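Local structure of lipid-transfer protein (Thermomonospora curvata, 6OK1) at residues Leu340-Ala343 and Met348-Ile351; Val175-His180 and Leu293-Thr298. The protein belongs to the lipid-transfer proteins of the thiolase superfamily and has the paired N- and C-terminal domains of that fold. All coordinates share one frame; numbering follows the deposited sequence.

Interaction 1 (Leu340-Ala343 and Met348-Ile351)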
loop_
_atom_site.group_PDB
_atom_site.type_symbol
_atom_site.label_atom_id
_atom_site.label_comp_id
_atom_site.label_asym_id
_atom_site.label_seq_id
_atom_site.Cartn_x
_atom_site.Cartn_y
_atom_site.Cartn_z
ATOM N N LEU A 340 -16.429 17.882 6.122
ATOM C CA LEU A 340 -17.628 18.451 5.505
ATOM C C LEU A 340 -17.488 19.955 5.285
ATOM O O LEU A 340 -17.940 20.482 4.259
ATOM C CB LEU A 340 -18.842 18.171 6.394
ATOM C CG LEU A 340 -20.197 18.431 5.765
ATOM C CD1 LEU A 340 -20.691 17.199 5.058
ATOM C CD2 LEU A 340 -21.195 18.886 6.808
ATOM N N GLY A 341 -16.856 20.650 6.226
ATOM C CA GLY A 341 -16.778 22.105 6.230
ATOM C C GLY A 341 -15.440 22.707 5.839
ATOM O O GLY A 341 -15.398 23.797 5.265
ATOM N N GLU A 342 -14.329 22.043 6.168
ATOM C CA GLU A 342 -13.009 22.584 5.817
ATOM C C GLU A 342 -12.578 22.041 4.459
ATOM O O GLU A 342 -12.452 22.795 3.490
ATOM C CB GLU A 342 -11.965 22.261 6.891
ATOM C CG GLU A 342 -10.580 22.784 6.494
ATOM C CD GLU A 342 -9.513 22.535 7.531
ATOM O OE1 GLU A 342 -9.031 21.400 7.585
ATOM O OE2 GLU A 342 -9.137 23.464 8.269
ATOM N N ALA A 343 -12.356 20.732 4.371
ATOM C CA ALA A 343 -11.798 20.126 3.177
ATOM C C ALA A 343 -11.762 18.622 3.376
ATOM O O ALA A 343 -11.581 18.147 4.502
ATOM C CB ALA A 343 -10.375 20.624 2.890
ATOM N N MET A 348 -6.665 13.598 6.890
ATOM C CA MET A 348 -5.353 14.075 7.310
ATOM C C MET A 348 -5.405 15.481 7.875
ATOM O O MET A 348 -4.693 15.791 8.843
ATOM C CB MET A 348 -4.391 13.995 6.135
ATOM C CG MET A 348 -4.115 12.578 5.714
ATOM S SD MET A 348 -3.197 11.583 6.959
ATOM C CE MET A 348 -1.506 12.045 6.620
ATOM N N ASN A 349 -6.232 16.351 7.286
ATOM C CA ASN A 349 -6.364 17.699 7.814
ATOM C C ASN A 349 -7.027 17.713 9.189
ATOM O O ASN A 349 -6.784 18.636 9.963
ATOM C CB ASN A 349 -7.116 18.612 6.825
ATOM C CG ASN A 349 -8.465 18.050 6.387
ATOM O OD1 ASN A 349 -8.588 16.875 6.082
ATOM N ND2 ASN A 349 -9.481 18.917 6.319
ATOM N N GLY A 350 -7.776 16.671 9.545
ATOM C CA GLY A 350 -8.304 16.584 10.896
ATOM C C GLY A 350 -7.231 16.291 11.926
ATOM O O GLY A 350 -7.300 16.772 13.060
ATOM N N ILE A 351 -6.239 15.480 11.563
ATOM C CA ILE A 351 -5.128 15.259 12.482
ATOM C C ILE A 351 -4.413 16.577 12.735
ATOM O O ILE A 351 -4.048 16.890 13.865
ATOM C CB ILE A 351 -4.174 14.172 11.933
ATOM C CG1 ILE A 351 -4.937 12.856 11.703
ATOM C CG2 ILE A 351 -3.037 13.934 12.903
ATOM C CD1 ILE A 351 -4.144 11.745 10.984
HETATM O O HOH W 1 -6.825 21.350 9.219
#
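Glu342 and Ala343 meet Asn349 in the first turn of helix 348-359, within the thiolase C-terminal-like part of the chain; the loop leading into this helix is thus tied across its base by one side-chain amide. Both bonds leave the same nitrogen. ND2 of Asn349 donates to OE1 of Glu342 at 2.8 Å, nearly straight (N-H...O 162°), with the acceptor close to the amide plane and the lone pair used being the anti one, pointing away from OE2. ND2 also gives a bond to the backbone O of Ala343, 2.9 Å away; this one is more bent (148°), and the donor sits above the carbonyl plane. The Glu342 chain is extended, with CG anti to the backbone N (chi1 178°), and runs past the Asn349 side chain in the opposite direction; its two methylenes bring the carboxylate alongside that amide. Asparagine suits the other side because one compact group donates twice here while its OD1 accepts a bond from Gln339 NE2. Water 1 adds a bridge, donating to OE1 of Glu342 at 2.7 Å and to the backbone O of Asn349 at 2.8 Å. OE1 therefore accepts two bonds and OE2 takes another from Asn184, so the buried carboxylate is well compensated, which probably favours its ionised form. Around this polar knot, Asn349 rests on Gln222 of strand 219-228, Met348 and Ile351 pack between that strand and helix 86-98, and Leu340 lies against helix 167-182.

Interaction 2 (Val175-His180 and Leu293-Thr298)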
loop_
_atom_site.group_PDB
_atom_site.type_symbol
_atom_site.label_atom_id
_atom_site.label_comp_id
_atom_site.label_asym_id
_atom_site.label_seq_id
_atom_site.Cartn_x
_atom_site.Cartn_y
_atom_site.Cartn_z
ATOM N N VAL A 175 -24.669 21.137 10.744
ATOM C CA VAL A 175 -24.752 22.522 11.210
ATOM C C VAL A 175 -23.550 22.869 12.078
ATOM O O VAL A 175 -22.932 23.934 11.916
ATOM C CB VAL A 175 -26.078 22.752 11.960
ATOM C CG1 VAL A 175 -26.111 24.139 12.579
ATOM C CG2 VAL A 175 -27.272 22.562 11.014
ATOM N N VAL A 176 -23.191 21.990 13.023
ATOM C CA VAL A 176 -22.052 22.321 13.886
ATOM C C VAL A 176 -20.751 22.306 13.088
ATOM O O VAL A 176 -19.896 23.184 13.260
ATOM C CB VAL A 176 -22.000 21.399 15.124
ATOM C CG1 VAL A 176 -21.502 20.011 14.773
ATOM C CG2 VAL A 176 -21.103 22.018 16.222
ATOM N N ASP A 177 -20.576 21.334 12.182
ATOM C CA ASP A 177 -19.439 21.401 11.275
ATOM C C ASP A 177 -19.357 22.758 10.581
ATOM O O ASP A 177 -18.288 23.376 10.507
ATOM C CB ASP A 177 -19.549 20.327 10.178
ATOM C CG ASP A 177 -18.971 18.976 10.562
ATOM O OD1 ASP A 177 -18.269 18.832 11.572
ATOM O OD2 ASP A 177 -19.244 18.020 9.789
ATOM N N ARG A 178 -20.460 23.183 9.963
ATOM C CA ARG A 178 -20.424 24.419 9.191
ATOM C C ARG A 178 -20.300 25.638 10.100
ATOM O O ARG A 178 -19.748 26.661 9.694
ATOM C CB ARG A 178 -21.668 24.506 8.304
ATOM C CG ARG A 178 -21.638 23.474 7.131
ATOM C CD ARG A 178 -20.627 23.840 6.049
ATOM N NE ARG A 178 -21.062 25.047 5.347
ATOM C CZ ARG A 178 -21.770 25.069 4.220
ATOM N NH1 ARG A 178 -22.103 23.943 3.593
ATOM N NH2 ARG A 178 -22.136 26.243 3.705
ATOM N N LYS A 179 -20.782 25.542 11.333
ATOM C CA LYS A 179 -20.581 26.645 12.274
ATOM C C LYS A 179 -19.092 26.864 12.525
ATOM O O LYS A 179 -18.588 28.000 12.506
ATOM C CB LYS A 179 -21.310 26.343 13.580
ATOM C CG LYS A 179 -21.140 27.400 14.679
ATOM C CD LYS A 179 -22.070 27.059 15.859
ATOM C CE LYS A 179 -21.984 28.072 16.961
ATOM N NZ LYS A 179 -22.920 27.720 18.059
ATOM N N HIS A 180 -18.366 25.775 12.742
ATOM C CA HIS A 180 -16.941 25.883 13.004
ATOM C C HIS A 180 -16.176 26.239 11.741
ATOM O O HIS A 180 -15.201 26.994 11.796
ATOM C CB HIS A 180 -16.423 24.575 13.598
ATOM C CG HIS A 180 -17.024 24.249 14.932
ATOM N ND1 HIS A 180 -16.982 22.986 15.486
ATOM C CD2 HIS A 180 -17.677 25.032 15.828
ATOM C CE1 HIS A 180 -17.600 22.999 16.657
ATOM N NE2 HIS A 180 -18.020 24.233 16.895
ATOM N N LEU A 293 -13.937 13.966 14.598
ATOM C CA LEU A 293 -14.673 12.763 14.218
ATOM C C LEU A 293 -14.907 12.793 12.715
ATOM O O LEU A 293 -15.565 13.705 12.195
ATOM C CB LEU A 293 -15.992 12.650 14.991
ATOM C CG LEU A 293 -15.809 12.527 16.510
ATOM C CD1 LEU A 293 -17.190 12.380 17.171
ATOM C CD2 LEU A 293 -14.877 11.357 16.874
ATOM N N TYR A 294 -14.333 11.804 12.023
ATOM C CA TYR A 294 -14.382 11.737 10.568
ATOM C C TYR A 294 -15.812 11.842 10.068
ATOM O O TYR A 294 -16.704 11.099 10.502
ATOM C CB TYR A 294 -13.762 10.425 10.115
ATOM C CG TYR A 294 -13.277 10.371 8.676
ATOM C CD1 TYR A 294 -14.149 10.093 7.630
ATOM C CD2 TYR A 294 -11.927 10.500 8.398
ATOM C CE1 TYR A 294 -13.661 9.967 6.324
ATOM C CE2 TYR A 294 -11.438 10.379 7.118
ATOM C CZ TYR A 294 -12.304 10.100 6.088
ATOM O OH TYR A 294 -11.795 9.983 4.815
ATOM N N ASP A 295 -16.006 12.722 9.097
ATOM C CA ASP A 295 -17.330 13.230 8.784
ATOM C C ASP A 295 -17.449 13.534 7.299
ATOM O O ASP A 295 -18.029 14.551 6.910
ATOM C CB ASP A 295 -17.630 14.482 9.596
ATOM C CG ASP A 295 -16.699 15.616 9.255
ATOM O OD1 ASP A 295 -15.506 15.335 9.043
ATOM O OD2 ASP A 295 -17.163 16.773 9.211
ATOM N N HIS A 296 -16.911 12.659 6.440
ATOM C CA HIS A 296 -17.162 12.845 5.009
ATOM C C HIS A 296 -18.637 12.677 4.695
ATOM O O HIS A 296 -19.148 13.316 3.770
ATOM C CB HIS A 296 -16.303 11.939 4.142
ATOM C CG HIS A 296 -16.537 10.478 4.328
ATOM N ND1 HIS A 296 -16.969 9.930 5.515
ATOM C CD2 HIS A 296 -16.379 9.440 3.467
ATOM C CE1 HIS A 296 -17.039 8.615 5.389
ATOM N NE2 HIS A 296 -16.701 8.294 4.153
ATOM N N PHE A 297 -19.345 11.906 5.521
ATOM C CA PHE A 297 -20.802 11.868 5.575
ATOM C C PHE A 297 -21.207 12.014 7.033
ATOM O O PHE A 297 -20.559 11.455 7.923
ATOM C CB PHE A 297 -21.346 10.551 4.991
ATOM C CG PHE A 297 -20.995 10.358 3.551
ATOM C CD1 PHE A 297 -21.714 11.002 2.557
ATOM C CD2 PHE A 297 -19.915 9.566 3.189
ATOM C CE1 PHE A 297 -21.370 10.845 1.227
ATOM C CE2 PHE A 297 -19.578 9.418 1.863
ATOM C CZ PHE A 297 -20.308 10.043 0.890
ATOM N N THR A 298 -22.282 12.727 7.287
ATOM C CA THR A 298 -22.667 12.978 8.666
ATOM C C THR A 298 -23.159 11.788 9.478
ATOM O O THR A 298 -22.976 11.788 10.695
ATOM C CB THR A 298 -23.771 14.024 8.702
ATOM O OG1 THR A 298 -24.849 13.582 7.862
ATOM C CG2 THR A 298 -23.223 15.403 8.274
#
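Asp177, on helix 167-182, and Asp295, in the loop between strand 290-292 and helix 301-307, bring their carboxylates together in the buried interior, linking a helix of the N-terminal thiolase-like range to a loop of the C-terminal one. The closest approach is between two oxygens: OD2 of Asp177 lies 2.5 Å from OD2 of Asp295. The same Asp295 oxygen is 3.3 Å from OD1 of Asp177, a pair of acceptors. The side chains arrive from opposite directions, and their carboxylate planes are turned 71° apart. In Asp295, CG stands between the backbone N and the carbonyl carbon (chi1 64°), which carries the group across to the helix.

Hydrogen bonds from outside the pair hold the two OD1 atoms: Asn334 ND2 donates to that of Asp177 and the backbone N of Gln339 to that of Asp295. Leu340 N adds a weak bond to OD2 of Asp295, the oxygen in the contact. Aspartate fits both places, since a short, stiff side chain presents one oxygen to the neighbouring acid and another to a donor.

Repulsion between two charged carboxylates at this separation would be expected to raise the pKa of one of them, and the short distance is consistent with a proton held between the two.

In the fold
Interaction 1 and interaction 2 lie side by side, their centres about 9 Å apart, and the helix carrying Leu340, part of interaction 1, packs against both acids of interaction 2. Leu340 makes the join: its N is 3.4 Å from OD2 of Asp295, while its CB is 3.4 Å from OD2 of Asp177. Gln339, which bonds to a residue of each, is a second tie. Interaction 1 is a local closure, with four residues between its segments, whereas interaction 2 joins the N-terminal and C-terminal thiolase-like ranges across 112 residues. The sodium ion is bound elsewhere, by Val48, Ile70 and Glu72, none of which belongs to either contact.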